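Long-range contact in putative uncharacterized protein (Wolbachia pipientis, PDB 3F4S), which probably works as a DsbA-like thiol-disulfide oxidoreductase that introduces disulfide bonds into other proteins: residues L33-A47 with I70-F82. The protein carries 1 engineered substitution. Residues are numbered along the deposited sequence; the frame is centred on the assembly and turned at random.
Sequences LLGDPKAPILMIEYA and IDTGKMLYIFRHF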
# COMPACT_ATOMS: atom_id res chain seq x y z
N LEU A 33 4.26 1.74 8.00
CA LEU A 33 3.35 0.83 8.68
C LEU A 33 2.03 1.49 9.07
O LEU A 33 1.99 2.69 9.36
CB LEU A 33 4.01 0.26 9.94
CG LEU A 33 5.43 -0.28 9.75
CD1 LEU A 33 5.94 -0.87 11.06
CD2 LEU A 33 5.50 -1.30 8.64
N LEU A 34 0.96 0.71 9.06
CA LEU A 34 -0.32 1.17 9.60
C LEU A 34 -0.84 0.13 10.57
O LEU A 34 -1.02 -1.04 10.21
CB LEU A 34 -1.33 1.41 8.48
CG LEU A 34 -2.61 2.16 8.88
CD1 LEU A 34 -2.30 3.58 9.36
CD2 LEU A 34 -3.62 2.18 7.74
N GLY A 35 -1.08 0.54 11.81
CA GLY A 35 -1.53 -0.38 12.83
C GLY A 35 -0.40 -0.82 13.73
O GLY A 35 0.70 -0.27 13.67
N ASP A 36 -0.67 -1.82 14.57
CA ASP A 36 0.30 -2.30 15.56
C ASP A 36 1.38 -3.15 14.91
O ASP A 36 1.08 -4.18 14.30
CB ASP A 36 -0.43 -3.11 16.63
CG ASP A 36 0.47 -3.51 17.78
OD1 ASP A 36 1.70 -3.34 17.68
OD2 ASP A 36 -0.06 -4.00 18.80
N PRO A 37 2.65 -2.73 15.03
CA PRO A 37 3.77 -3.51 14.50
C PRO A 37 3.80 -4.95 15.02
O PRO A 37 4.37 -5.82 14.37
CB PRO A 37 4.99 -2.75 15.02
CG PRO A 37 4.51 -1.35 15.22
CD PRO A 37 3.08 -1.47 15.66
N LYS A 38 3.18 -5.18 16.17
CA LYS A 38 3.17 -6.52 16.76
C LYS A 38 1.82 -7.21 16.62
O LYS A 38 1.53 -8.16 17.33
CB LYS A 38 3.58 -6.46 18.23
CG LYS A 38 4.98 -5.91 18.44
N ALA A 39 0.99 -6.73 15.69
CA ALA A 39 -0.30 -7.36 15.43
C ALA A 39 -0.09 -8.82 15.02
O ALA A 39 0.95 -9.16 14.45
CB ALA A 39 -1.06 -6.60 14.35
N PRO A 40 -1.06 -9.68 15.33
CA PRO A 40 -0.98 -11.11 14.98
C PRO A 40 -0.89 -11.36 13.47
O PRO A 40 -0.19 -12.28 13.06
CB PRO A 40 -2.28 -11.69 15.53
CG PRO A 40 -2.71 -10.74 16.57
CD PRO A 40 -2.23 -9.39 16.17
N ILE A 41 -1.59 -10.55 12.67
CA ILE A 41 -1.67 -10.78 11.23
C ILE A 41 -0.97 -9.66 10.47
O ILE A 41 -0.94 -8.52 10.92
CB ILE A 41 -3.14 -10.90 10.76
CG1 ILE A 41 -3.85 -12.01 11.53
CG2 ILE A 41 -3.23 -11.12 9.24
CD1 ILE A 41 -3.14 -13.36 11.46
N LEU A 42 -0.40 -10.01 9.32
CA LEU A 42 0.28 -9.04 8.46
C LEU A 42 -0.35 -9.02 7.07
O LEU A 42 -0.56 -10.07 6.47
CB LEU A 42 1.76 -9.41 8.32
CG LEU A 42 2.54 -8.66 7.23
CD1 LEU A 42 2.51 -7.17 7.50
CD2 LEU A 42 3.97 -9.18 7.14
N MET A 43 -0.65 -7.83 6.56
CA MET A 43 -1.06 -7.66 5.17
C MET A 43 -0.09 -6.73 4.47
O MET A 43 0.14 -5.61 4.92
CB MET A 43 -2.48 -7.10 5.06
CG MET A 43 -2.82 -6.59 3.65
SD MET A 43 -4.46 -5.87 3.52
CE MET A 43 -5.49 -7.33 3.68
N ILE A 44 0.48 -7.20 3.36
CA ILE A 44 1.29 -6.36 2.49
C ILE A 44 0.52 -6.19 1.19
O ILE A 44 0.10 -7.18 0.59
CB ILE A 44 2.66 -7.01 2.19
CG1 ILE A 44 3.47 -7.14 3.48
CG2 ILE A 44 3.43 -6.20 1.13
CD1 ILE A 44 4.71 -8.02 3.35
N GLU A 45 0.30 -4.95 0.78
CA GLU A 45 -0.40 -4.67 -0.46
C GLU A 45 0.54 -3.95 -1.42
O GLU A 45 1.19 -2.97 -1.05
CB GLU A 45 -1.62 -3.78 -0.20
CG GLU A 45 -2.28 -3.31 -1.49
CD GLU A 45 -3.46 -2.35 -1.27
OE1 GLU A 45 -3.85 -2.11 -0.11
OE2 GLU A 45 -3.99 -1.84 -2.28
N TYR A 46 0.60 -4.43 -2.66
CA TYR A 46 1.22 -3.68 -3.75
C TYR A 46 0.12 -3.16 -4.67
O TYR A 46 -0.73 -3.92 -5.13
CB TYR A 46 2.15 -4.57 -4.57
CG TYR A 46 3.46 -4.93 -3.91
CD1 TYR A 46 4.59 -4.14 -4.09
CD2 TYR A 46 3.57 -6.06 -3.11
CE1 TYR A 46 5.81 -4.47 -3.50
CE2 TYR A 46 4.77 -6.40 -2.50
CZ TYR A 46 5.88 -5.60 -2.70
OH TYR A 46 7.07 -5.94 -2.11
N ALA A 47 0.15 -1.86 -4.95
CA ALA A 47 -0.85 -1.29 -5.86
C ALA A 47 -0.34 -0.02 -6.51
O ALA A 47 0.53 0.66 -5.98
CB ALA A 47 -2.15 -1.01 -5.11
N ILE A 70 -7.41 -3.32 11.49
CA ILE A 70 -6.22 -2.51 11.71
C ILE A 70 -6.37 -1.62 12.95
O ILE A 70 -5.50 -1.58 13.82
CB ILE A 70 -5.88 -1.65 10.47
CG1 ILE A 70 -5.73 -2.55 9.23
CG2 ILE A 70 -4.62 -0.84 10.71
CD1 ILE A 70 -5.56 -1.80 7.92
N ASP A 71 -7.50 -0.92 13.02
CA ASP A 71 -7.81 -0.07 14.16
C ASP A 71 -7.95 -0.91 15.44
O ASP A 71 -7.75 -0.42 16.55
CB ASP A 71 -9.11 0.68 13.90
CG ASP A 71 -9.00 1.67 12.76
OD1 ASP A 71 -7.87 1.92 12.29
OD2 ASP A 71 -10.05 2.20 12.34
N THR A 72 -8.29 -2.18 15.27
CA THR A 72 -8.55 -3.07 16.39
C THR A 72 -7.30 -3.81 16.87
O THR A 72 -7.35 -4.55 17.86
CB THR A 72 -9.60 -4.12 16.01
OG1 THR A 72 -9.20 -4.74 14.78
CG2 THR A 72 -10.97 -3.47 15.84
N GLY A 73 -6.19 -3.63 16.17
CA GLY A 73 -4.93 -4.25 16.54
C GLY A 73 -4.76 -5.69 16.08
O GLY A 73 -3.82 -6.38 16.49
N LYS A 74 -5.65 -6.16 15.22
CA LYS A 74 -5.58 -7.54 14.76
C LYS A 74 -4.55 -7.72 13.65
O LYS A 74 -3.99 -8.80 13.49
CB LYS A 74 -6.95 -8.05 14.30
CG LYS A 74 -7.93 -8.30 15.44
CD LYS A 74 -9.26 -8.82 14.91
CE LYS A 74 -10.21 -9.14 16.04
NZ LYS A 74 -11.44 -9.82 15.55
N MET A 75 -4.32 -6.66 12.88
CA MET A 75 -3.54 -6.78 11.66
C MET A 75 -2.68 -5.56 11.40
O MET A 75 -3.14 -4.42 11.53
CB MET A 75 -4.49 -7.01 10.47
CG MET A 75 -3.79 -7.25 9.13
SD MET A 75 -4.96 -7.70 7.83
CE MET A 75 -5.57 -6.09 7.36
N LEU A 76 -1.42 -5.81 11.04
CA LEU A 76 -0.49 -4.77 10.60
C LEU A 76 -0.59 -4.63 9.08
O LEU A 76 -0.52 -5.62 8.36
CB LEU A 76 0.94 -5.16 10.99
CG LEU A 76 2.08 -4.29 10.46
CD1 LEU A 76 1.93 -2.86 10.94
CD2 LEU A 76 3.44 -4.86 10.86
N TYR A 77 -0.73 -3.40 8.60
CA TYR A 77 -0.89 -3.14 7.17
C TYR A 77 0.31 -2.40 6.59
O TYR A 77 0.69 -1.34 7.09
CB TYR A 77 -2.18 -2.34 6.93
CG TYR A 77 -2.39 -1.84 5.53
CD1 TYR A 77 -2.76 -2.71 4.51
CD2 TYR A 77 -2.27 -0.49 5.22
CE1 TYR A 77 -2.99 -2.25 3.21
CE2 TYR A 77 -2.48 -0.02 3.94
CZ TYR A 77 -2.84 -0.90 2.94
OH TYR A 77 -3.07 -0.43 1.66
N ILE A 78 0.89 -2.98 5.55
CA ILE A 78 2.04 -2.38 4.87
C ILE A 78 1.73 -2.19 3.39
O ILE A 78 1.63 -3.17 2.64
CB ILE A 78 3.29 -3.25 5.01
CG1 ILE A 78 3.64 -3.46 6.49
CG2 ILE A 78 4.46 -2.63 4.24
CD1 ILE A 78 4.90 -4.27 6.73
N PHE A 79 1.59 -0.94 2.98
CA PHE A 79 1.33 -0.59 1.59
C PHE A 79 2.66 -0.32 0.91
O PHE A 79 3.48 0.44 1.43
CB PHE A 79 0.46 0.66 1.51
CG PHE A 79 0.10 1.06 0.10
CD1 PHE A 79 -0.78 0.29 -0.64
CD2 PHE A 79 0.65 2.19 -0.48
CE1 PHE A 79 -1.12 0.64 -1.94
CE2 PHE A 79 0.32 2.55 -1.78
CZ PHE A 79 -0.57 1.77 -2.51
N ARG A 80 2.87 -0.95 -0.24
CA ARG A 80 4.07 -0.73 -1.04
C ARG A 80 3.68 -0.25 -2.43
O ARG A 80 2.74 -0.78 -3.05
CB ARG A 80 4.92 -2.00 -1.12
CG ARG A 80 5.57 -2.37 0.22
CD ARG A 80 6.35 -3.67 0.16
NE ARG A 80 6.84 -4.04 1.49
CZ ARG A 80 7.26 -5.26 1.81
NH1 ARG A 80 7.26 -6.23 0.90
NH2 ARG A 80 7.70 -5.51 3.04
N HIS A 81 4.38 0.77 -2.91
CA HIS A 81 4.05 1.38 -4.20
C HIS A 81 4.40 0.46 -5.37
O HIS A 81 5.38 -0.30 -5.32
CB HIS A 81 4.78 2.72 -4.36
CG HIS A 81 4.26 3.81 -3.48
ND1 HIS A 81 2.97 4.30 -3.58
CD2 HIS A 81 4.85 4.51 -2.48
CE1 HIS A 81 2.79 5.26 -2.68
NE2 HIS A 81 3.92 5.40 -2.00
N PHE A 82 3.58 0.53 -6.41
CA PHE A 82 3.86 -0.19 -7.65
C PHE A 82 3.40 0.69 -8.80
O PHE A 82 2.39 0.41 -9.43
CB PHE A 82 3.09 -1.52 -7.67
CG PHE A 82 3.67 -2.54 -8.62
CD1 PHE A 82 4.59 -3.47 -8.17
CD2 PHE A 82 3.28 -2.56 -9.95
CE1 PHE A 82 5.12 -4.42 -9.03
CE2 PHE A 82 3.81 -3.51 -10.82
CZ PHE A 82 4.73 -4.44 -10.36
O HOH W 1 -3.15 -3.14 14.05
O HOH W 2 -2.04 -5.65 18.52
O HOH W 3 1.80 3.14 -5.86
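Strands 41-47 and 75-81 run parallel, their axes approaching to 4.5 Å with 17° between their directions, and illustrate how a buried parallel pair is zipped by alternating bonds. Met43 bonds to strand 75-81 through both of its backbone polar atoms: its N donates to Leu76 O (2.9 Å), and its O accepts from Ile78 N (2.8 Å). Ahead of the turn from Asp36 to Ala39, Leu34 pairs antiparallel with Tyr77 on the other edge of strand 75-81, which thus lies between the two.

Side chains alternate between the faces. On one, Met43 SD lies at the edge of the Tyr77 ring, a Met-aromatic contact, and Tyr77 OH donates to Glu45 OE1 (2.6 Å), approaching from above the carboxylate plane. Glu45 CG is anti to the backbone N (chi1 173°) and the chain runs on extended, bringing OE1 to that hydroxyl while OE2 bonds His58; two partners thus hold this buried carboxylate. On the opposite face, Arg80 CB lies over the Tyr46 ring, 3.9 Å from its centroid, a CH-pi contact. The extended arginine chain follows the ring outward until NH1 donates to Tyr46 OH (3.0 Å), and Asp31 pairs with NH2. Ile44 CG2 lies above one face of the guanidinium, offset toward its rim.

Helix 52-60, with the Cys51-Cys54 disulfide at its start, and helix 62-70 connect the parallel strands, giving the beta-alpha-beta crossover of the thioredoxin fold.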